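Local coordinates for cyclodipeptide synthase, BtCDPS (Bacillus thermoamylovorans, PDB 6ZTU), which probably transfers aminoacyl groups from charged tRNAs to build cyclodipeptides, as members of the cyclodipeptide synthase family do, at residues F56-V61 and L191-S196; F96-L101 and R106-Y111. All coordinates share one frame; numbering follows the deposited sequence.

Interaction 1: residues F56-V61 and L191-S196; sequences FKNVTV and LGYKES
The Tyr193 ring and the Asn58 amide meet obliquely, their planes 42° apart, so the amide neither stacks flat on the ring nor stands square to it. Asn58 CG lies 3.7 Å from Tyr193 CE1, and Asn58 ND2 is 4.2 Å from Tyr193 CD1. Farther along the ring, Thr60 OG1 comes to 4.1 Å from Tyr193 CE2, also at a slant, while the ring of His28 stacks with that of Tyr193. Asparagine suits position 58 because its amide can pack against the aromatic carbons while ND2 donates to the backbone oxygen of Thr27; with CG beside the backbone N (chi1 -55°), the amide is swung into that place. Thr60 divides its branches. OG1 is hydrogen-bonded to His28 and to Asp109, and the methyl CG2, anti to the backbone N, faces Leu191, where it lies 4.3 Å from CD1. The phenol of Tyr193 reaches the strand backbone through a water: its OH is 2.6 Å from the water, which in turn donates to Val59 O at 3.1 Å. Replacing this tyrosine by an alanine would probably leave that water without the phenol, His28 without its stacking ring and a gap beside the Asn58 amide. Gly192, the first residue past the helix, has a positive phi of 99°, where a side chain would press on the carbonyl oxygen of Leu191. Helix 167-191 thus ends in a short loop that leads into strand 196-200. Strand 28-32 runs between that strand and 58-63 in the sheet, so Leu191 and Tyr193 join the other segment by reaching across His28, with Tyr111 of strand 110-112 also touching Leu191 and Thr60.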
ATOM      1  N   PHE A  56      -0.856  12.501  13.655  1.00 30.32           N
ATOM      2  CA  PHE A  56      -0.739  11.181  14.255  1.00 28.54           C
ATOM      3  C   PHE A  56       0.406  11.099  15.256  1.00 30.07           C
ATOM      4  O   PHE A  56       1.432  11.765  15.109  1.00 30.75           O
ATOM      5  CB  PHE A  56      -0.539  10.117  13.170  1.00 30.06           C
ATOM      6  CG  PHE A  56      -1.770   9.866  12.361  1.00 26.63           C
ATOM      7  CD1 PHE A  56      -2.065  10.654  11.258  1.00 28.47           C
ATOM      8  CD2 PHE A  56      -2.656   8.870  12.731  1.00 27.48           C
ATOM      9  CE1 PHE A  56      -3.217  10.430  10.518  1.00 25.99           C
ATOM     10  CE2 PHE A  56      -3.802   8.643  12.001  1.00 27.83           C
ATOM     11  CZ  PHE A  56      -4.083   9.428  10.890  1.00 28.82           C
ATOM     12  N   LYS A  57       0.224  10.238  16.263  1.00 27.80           N
ATOM     13  CA  LYS A  57       1.277  10.011  17.250  1.00 31.28           C
ATOM     14  C   LYS A  57       2.502   9.359  16.615  1.00 31.64           C
ATOM     15  O   LYS A  57       3.643   9.716  16.933  1.00 28.50           O
ATOM     16  CB  LYS A  57       0.744   9.145  18.391  1.00 30.44           C
ATOM     17  CG  LYS A  57      -0.356   9.805  19.198  1.00 36.71           C
ATOM     18  CD  LYS A  57      -0.771   8.915  20.357  1.00 44.55           C
ATOM     19  CE  LYS A  57      -2.149   9.294  20.878  1.00 49.23           C
ATOM     20  NZ  LYS A  57      -2.499   8.495  22.086  1.00 51.21           N
ATOM     21  N   ASN A  58       2.282   8.411  15.710  1.00 29.61           N
ATOM     22  CA  ASN A  58       3.346   7.647  15.082  1.00 28.06           C
ATOM     23  C   ASN A  58       3.079   7.564  13.592  1.00 25.91           C
ATOM     24  O   ASN A  58       1.929   7.380  13.179  1.00 26.50           O
ATOM     25  CB  ASN A  58       3.426   6.232  15.660  1.00 29.68           C
ATOM     26  CG  ASN A  58       3.584   6.232  17.159  1.00 31.55           C
ATOM     27  OD1 ASN A  58       4.692   6.375  17.667  1.00 28.51           O
ATOM     28  ND2 ASN A  58       2.478   6.072  17.875  1.00 33.59           N
ATOM     29  N   VAL A  59       4.147   7.672  12.803  1.00 26.23           N
ATOM     30  CA  VAL A  59       4.098   7.697  11.347  1.00 26.25           C
ATOM     31  C   VAL A  59       5.110   6.693  10.812  1.00 28.53           C
ATOM     32  O   VAL A  59       6.280   6.712  11.211  1.00 27.79           O
ATOM     33  CB  VAL A  59       4.422   9.098  10.797  1.00 26.32           C
ATOM     34  CG1 VAL A  59       4.421   9.092   9.282  1.00 26.80           C
ATOM     35  CG2 VAL A  59       3.470  10.153  11.371  1.00 25.27           C
ATOM     36  N   THR A  60       4.669   5.842   9.888  1.00 24.71           N
ATOM     37  CA  THR A  60       5.532   4.908   9.179  1.00 23.38           C
ATOM     38  C   THR A  60       5.227   5.013   7.690  1.00 23.70           C
ATOM     39  O   THR A  60       4.083   5.261   7.297  1.00 24.70           O
ATOM     40  CB  THR A  60       5.311   3.461   9.665  1.00 25.53           C
ATOM     41  OG1 THR A  60       5.499   3.398  11.085  1.00 25.99           O
ATOM     42  CG2 THR A  60       6.279   2.486   8.977  1.00 24.14           C
ATOM     43  N   VAL A  61       6.258   4.841   6.866  1.00 23.45           N
ATOM     44  CA  VAL A  61       6.124   4.846   5.408  1.00 24.51           C
ATOM     45  C   VAL A  61       6.375   3.432   4.896  1.00 24.18           C
ATOM     46  O   VAL A  61       7.386   2.810   5.246  1.00 25.00           O
ATOM     47  CB  VAL A  61       7.110   5.847   4.773  1.00 25.27           C
ATOM     48  CG1 VAL A  61       7.138   5.718   3.261  1.00 25.89           C
ATOM     49  CG2 VAL A  61       6.754   7.265   5.188  1.00 28.34           C
ATOM     50  N   LEU A 191       3.763  -4.366  12.559  1.00 22.10           N
ATOM     51  CA  LEU A 191       4.763  -3.381  12.958  1.00 22.10           C
ATOM     52  C   LEU A 191       4.899  -3.249  14.473  1.00 22.20           C
ATOM     53  O   LEU A 191       5.964  -2.830  14.954  1.00 26.93           O
ATOM     54  CB  LEU A 191       4.426  -2.019  12.352  1.00 22.69           C
ATOM     55  CG  LEU A 191       4.594  -1.908  10.831  1.00 25.22           C
ATOM     56  CD1 LEU A 191       3.753  -0.748  10.318  1.00 26.41           C
ATOM     57  CD2 LEU A 191       6.055  -1.703  10.485  1.00 26.75           C
ATOM     58  N   GLY A 192       3.871  -3.599  15.229  1.00 23.61           N
ATOM     59  CA  GLY A 192       3.909  -3.504  16.669  1.00 25.52           C
ATOM     60  C   GLY A 192       3.246  -2.277  17.260  1.00 28.02           C
ATOM     61  O   GLY A 192       3.637  -1.852  18.351  1.00 29.57           O
ATOM     62  N   TYR A 193       2.269  -1.688  16.577  1.00 25.02           N
ATOM     63  CA  TYR A 193       1.470  -0.605  17.137  1.00 26.29           C
ATOM     64  C   TYR A 193       0.130  -1.137  17.629  1.00 24.69           C
ATOM     65  O   TYR A 193      -0.356  -2.175  17.173  1.00 26.16           O
ATOM     66  CB  TYR A 193       1.264   0.514  16.106  1.00 26.99           C
ATOM     67  CG  TYR A 193       2.577   1.152  15.783  1.00 23.80           C
ATOM     68  CD1 TYR A 193       3.115   2.130  16.611  1.00 24.67           C
ATOM     69  CD2 TYR A 193       3.333   0.726  14.692  1.00 24.87           C
ATOM     70  CE1 TYR A 193       4.344   2.689  16.347  1.00 26.61           C
ATOM     71  CE2 TYR A 193       4.568   1.287  14.422  1.00 27.21           C
ATOM     72  CZ  TYR A 193       5.067   2.270  15.254  1.00 28.51           C
ATOM     73  OH  TYR A 193       6.304   2.825  14.997  1.00 30.10           O
ATOM     74  N   LYS A 194      -0.451  -0.429  18.603  1.00 26.06           N
ATOM     75  CA  LYS A 194      -1.727  -0.852  19.165  1.00 25.99           C
ATOM     76  C   LYS A 194      -2.806  -0.919  18.098  1.00 25.97           C
ATOM     77  O   LYS A 194      -3.686  -1.790  18.143  1.00 25.08           O
ATOM     78  CB  LYS A 194      -2.154   0.118  20.266  1.00 29.55           C
ATOM     79  CG  LYS A 194      -3.342  -0.369  21.068  1.00 34.65           C
ATOM     80  CD  LYS A 194      -4.385   0.720  21.268  1.00 45.22           C
ATOM     81  CE  LYS A 194      -3.847   1.847  22.124  1.00 46.67           C
ATOM     82  NZ  LYS A 194      -4.950   2.675  22.709  1.00 49.57           N
ATOM     83  N   GLU A 195      -2.761   0.012  17.149  1.00 25.03           N
ATOM     84  CA  GLU A 195      -3.725   0.100  16.062  1.00 24.69           C
ATOM     85  C   GLU A 195      -3.126   0.995  14.986  1.00 21.79           C
ATOM     86  O   GLU A 195      -2.187   1.757  15.245  1.00 24.65           O
ATOM     87  CB  GLU A 195      -5.072   0.658  16.558  1.00 25.57           C
ATOM     88  CG  GLU A 195      -4.942   2.089  17.046  1.00 27.31           C
ATOM     89  CD  GLU A 195      -6.103   2.562  17.898  1.00 32.08           C
ATOM     90  OE1 GLU A 195      -7.214   2.000  17.797  1.00 32.36           O
ATOM     91  OE2 GLU A 195      -5.888   3.516  18.670  1.00 36.92           O
ATOM     92  N   SER A 196      -3.679   0.912  13.768  1.00 21.24           N
ATOM     93  CA  SER A 196      -3.109   1.691  12.673  1.00 20.91           C
ATOM     94  C   SER A 196      -4.132   1.817  11.553  1.00 18.86           C
ATOM     95  O   SER A 196      -5.016   0.975  11.420  1.00 21.41           O
ATOM     96  CB  SER A 196      -1.840   1.032  12.119  1.00 24.36           C
ATOM     97  OG  SER A 196      -1.333   1.740  11.001  1.00 23.62           O
TER
HETATM   98  O   HOH W   1       6.392   5.205  13.892  1.00 33.23           O

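Interaction 2: residues F96-L101 and R106-Y111; sequences FSEEAL and REIDIY
Arg106 N donates to Leu101 O over 2.9 Å, nearly straight at 163°, so the chain is tied back to the last turns of its helix as it leaves. Leu101 carries most of its helix's share of the packing. Its CD2 lies 3.8 Å from Arg106 CB, its CB is 3.8 Å from Ile108 CD1, and Leu101 CD1 meets Ile110 CG1, also at 3.8 Å; the two methyls of leucine reach Arg106 and Ile110, while CB takes Ile108. This is the return leg of a Rossmann-like beta-alpha-beta crossover, in which helix 79-103 lies over the sheet and leads to strand 110-112, parallel to 58-63. Ile108 centres an inverse gamma turn on the way, closed by a weak bond from Asp109 N to Glu107 O. Ile108 CG2, which points away from the backbone N, meets Glu98 CG at 3.7 Å, against the aliphatic part of a chain whose carboxylate forms a salt bridge with Arg102. Small Ser97 lets the helix come close: its CB is 3.6 Å from Ile110 CD1, while OG bonds to His93 O.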
ATOM      1  N   PHE A  96      12.995  11.058  -0.590  1.00 35.88           N
ATOM      2  CA  PHE A  96      11.982  12.079  -0.339  1.00 32.84           C
ATOM      3  C   PHE A  96      11.282  11.848   0.990  1.00 34.97           C
ATOM      4  O   PHE A  96      10.951  12.804   1.698  1.00 32.97           O
ATOM      5  CB  PHE A  96      10.954  12.101  -1.472  1.00 34.82           C
ATOM      6  CG  PHE A  96      11.521  12.496  -2.803  1.00 44.29           C
ATOM      7  CD1 PHE A  96      12.653  13.298  -2.882  1.00 43.45           C
ATOM      8  CD2 PHE A  96      10.919  12.078  -3.980  1.00 44.33           C
ATOM      9  CE1 PHE A  96      13.177  13.660  -4.110  1.00 46.32           C
ATOM     10  CE2 PHE A  96      11.435  12.447  -5.212  1.00 47.20           C
ATOM     11  CZ  PHE A  96      12.570  13.235  -5.273  1.00 45.97           C
ATOM     12  N   SER A  97      11.010  10.587   1.329  1.00 31.94           N
ATOM     13  CA  SER A  97      10.375  10.307   2.610  1.00 31.29           C
ATOM     14  C   SER A  97      11.293  10.670   3.771  1.00 33.83           C
ATOM     15  O   SER A  97      10.848  11.264   4.756  1.00 30.50           O
ATOM     16  CB  SER A  97       9.968   8.833   2.684  1.00 32.26           C
ATOM     17  OG  SER A  97       9.053   8.526   1.642  1.00 29.81           O
ATOM     18  N   GLU A  98      12.572  10.303   3.676  1.00 34.10           N
ATOM     19  CA  GLU A  98      13.512  10.635   4.743  1.00 34.15           C
ATOM     20  C   GLU A  98      13.592  12.145   4.950  1.00 37.59           C
ATOM     21  O   GLU A  98      13.558  12.619   6.092  1.00 35.46           O
ATOM     22  CB  GLU A  98      14.885  10.051   4.420  1.00 35.62           C
ATOM     23  CG  GLU A  98      15.880  10.126   5.561  1.00 38.71           C
ATOM     24  CD  GLU A  98      16.657  11.426   5.570  1.00 50.94           C
ATOM     25  OE1 GLU A  98      16.778  12.058   4.494  1.00 51.03           O
ATOM     26  OE2 GLU A  98      17.141  11.818   6.656  1.00 55.46           O
ATOM     27  N   GLU A  99      13.678  12.912   3.854  1.00 39.49           N
ATOM     28  CA  GLU A  99      13.676  14.376   3.927  1.00 38.83           C
ATOM     29  C   GLU A  99      12.536  14.896   4.788  1.00 41.29           C
ATOM     30  O   GLU A  99      12.747  15.652   5.741  1.00 40.98           O
ATOM     31  CB  GLU A  99      13.542  14.983   2.531  1.00 41.59           C
ATOM     32  CG  GLU A  99      14.760  14.951   1.662  1.00 48.44           C
ATOM     33  CD  GLU A  99      14.457  15.496   0.278  1.00 53.75           C
ATOM     34  OE1 GLU A  99      13.316  15.985   0.071  1.00 49.20           O
ATOM     35  OE2 GLU A  99      15.349  15.428  -0.598  1.00 58.12           O
ATOM     36  N   ALA A 100      11.305  14.508   4.441  1.00 35.65           N
ATOM     37  CA  ALA A 100      10.133  15.077   5.089  1.00 34.79           C
ATOM     38  C   ALA A 100      10.013  14.610   6.532  1.00 34.73           C
ATOM     39  O   ALA A 100       9.607  15.380   7.413  1.00 34.38           O
ATOM     40  CB  ALA A 100       8.879  14.717   4.289  1.00 33.27           C
ATOM     41  N   LEU A 101      10.348  13.348   6.801  1.00 34.15           N
ATOM     42  CA  LEU A 101      10.343  12.881   8.180  1.00 31.56           C
ATOM     43  C   LEU A 101      11.350  13.666   9.012  1.00 34.54           C
ATOM     44  O   LEU A 101      11.021  14.172  10.092  1.00 33.50           O
ATOM     45  CB  LEU A 101      10.639  11.384   8.223  1.00 30.40           C
ATOM     46  CG  LEU A 101       9.469  10.512   7.748  1.00 30.31           C
ATOM     47  CD1 LEU A 101       9.943   9.079   7.493  1.00 28.58           C
ATOM     48  CD2 LEU A 101       8.320  10.543   8.749  1.00 28.50           C
ATOM     49  N   ARG A 106      10.863  13.604  12.960  1.00 37.34           N
ATOM     50  CA  ARG A 106      10.302  12.269  13.111  1.00 35.29           C
ATOM     51  C   ARG A 106      11.356  11.197  12.870  1.00 31.02           C
ATOM     52  O   ARG A 106      12.281  11.379  12.073  1.00 33.43           O
ATOM     53  CB  ARG A 106       9.153  12.058  12.117  1.00 34.50           C
ATOM     54  CG  ARG A 106       7.915  12.888  12.387  1.00 33.30           C
ATOM     55  CD  ARG A 106       7.043  12.187  13.386  1.00 36.55           C
ATOM     56  NE  ARG A 106       5.841  12.946  13.710  1.00 35.54           N
ATOM     57  CZ  ARG A 106       4.849  12.464  14.448  1.00 34.13           C
ATOM     58  NH1 ARG A 106       4.937  11.236  14.936  1.00 34.96           N
ATOM     59  NH2 ARG A 106       3.789  13.209  14.715  1.00 34.47           N
ATOM     60  N   GLU A 107      11.179  10.052  13.532  1.00 31.79           N
ATOM     61  CA  GLU A 107      12.019   8.893  13.247  1.00 32.70           C
ATOM     62  C   GLU A 107      11.889   8.487  11.787  1.00 34.34           C
ATOM     63  O   GLU A 107      10.802   8.545  11.204  1.00 33.30           O
ATOM     64  CB  GLU A 107      11.623   7.716  14.137  1.00 39.49           C
ATOM     65  CG  GLU A 107      11.656   8.018  15.616  1.00 47.19           C
ATOM     66  CD  GLU A 107      12.697   7.194  16.337  1.00 61.47           C
ATOM     67  OE1 GLU A 107      12.383   6.631  17.411  1.00 63.59           O
ATOM     68  OE2 GLU A 107      13.832   7.104  15.813  1.00 61.28           O
ATOM     69  N   ILE A 108      13.005   8.060  11.200  1.00 29.13           N
ATOM     70  CA  ILE A 108      13.025   7.620   9.810  1.00 31.29           C
ATOM     71  C   ILE A 108      12.470   6.204   9.730  1.00 31.21           C
ATOM     72  O   ILE A 108      13.210   5.240   9.501  1.00 32.18           O
ATOM     73  CB  ILE A 108      14.443   7.714   9.225  1.00 32.87           C
ATOM     74  CG1 ILE A 108      15.041   9.081   9.560  1.00 34.06           C
ATOM     75  CG2 ILE A 108      14.413   7.536   7.711  1.00 32.51           C
ATOM     76  CD1 ILE A 108      14.211  10.251   9.046  1.00 34.65           C
ATOM     77  N   ASP A 109      11.155   6.071   9.899  1.00 28.40           N
ATOM     78  CA  ASP A 109      10.508   4.766   9.984  1.00 27.31           C
ATOM     79  C   ASP A 109       9.967   4.409   8.601  1.00 27.10           C
ATOM     80  O   ASP A 109       8.811   4.678   8.280  1.00 27.34           O
ATOM     81  CB  ASP A 109       9.412   4.789  11.039  1.00 26.65           C
ATOM     82  CG  ASP A 109       9.245   3.457  11.727  1.00 31.34           C
ATOM     83  OD1 ASP A 109      10.272   2.850  12.115  1.00 30.14           O
ATOM     84  OD2 ASP A 109       8.088   3.012  11.876  1.00 29.83           O
ATOM     85  N   ILE A 110      10.824   3.801   7.781  1.00 26.00           N
ATOM     86  CA  ILE A 110      10.527   3.477   6.389  1.00 25.97           C
ATOM     87  C   ILE A 110      10.905   2.025   6.147  1.00 24.40           C
ATOM     88  O   ILE A 110      12.041   1.626   6.427  1.00 24.81           O
ATOM     89  CB  ILE A 110      11.296   4.382   5.407  1.00 26.71           C
ATOM     90  CG1 ILE A 110      11.111   5.864   5.756  1.00 26.30           C
ATOM     91  CG2 ILE A 110      10.890   4.071   3.954  1.00 28.26           C
ATOM     92  CD1 ILE A 110      11.977   6.794   4.907  1.00 29.17           C
ATOM     93  N   TYR A 111       9.972   1.242   5.609  1.00 24.94           N
ATOM     94  CA  TYR A 111      10.199  -0.167   5.308  1.00 23.61           C
ATOM     95  C   TYR A 111       9.625  -0.485   3.933  1.00 22.83           C
ATOM     96  O   TYR A 111       8.745   0.224   3.439  1.00 22.92           O
ATOM     97  CB  TYR A 111       9.539  -1.084   6.348  1.00 23.65           C
ATOM     98  CG  TYR A 111       9.891  -0.700   7.757  1.00 25.31           C
ATOM     99  CD1 TYR A 111       9.122   0.211   8.469  1.00 27.35           C
ATOM    100  CD2 TYR A 111      11.022  -1.221   8.362  1.00 26.02           C
ATOM    101  CE1 TYR A 111       9.472   0.583   9.755  1.00 28.23           C
ATOM    102  CE2 TYR A 111      11.373  -0.857   9.640  1.00 25.37           C
ATOM    103  CZ  TYR A 111      10.600   0.044  10.330  1.00 28.12           C
ATOM    104  OH  TYR A 111      10.966   0.401  11.610  1.00 30.73           O
TER

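Interactions 1 and 2 have centres about 13 Å apart and meet on neighbouring parallel strands, 58-63 and 110-112. Thr60 OG1 and Asp109 OD2, 2.7 Å apart, probably share a hydrogen bond, and Tyr193 OH packs 3.6 Å from that same carboxylate oxygen. Just before strand 58-63 begins, Arg106 NH2 reaches Phe56 O at 2.8 Å, so the arginine that follows one helix grips the residue that follows another. Neither contact lines the pocket that holds (2S)-hexane-1,2-diol: the side chains of Thr60 and Ile110 lie about 10 and 9 Å from it. Strand 58-63 links them to it, since Leu62 and Leu63 at its end, and Ala64 just after it, belong to that pocket.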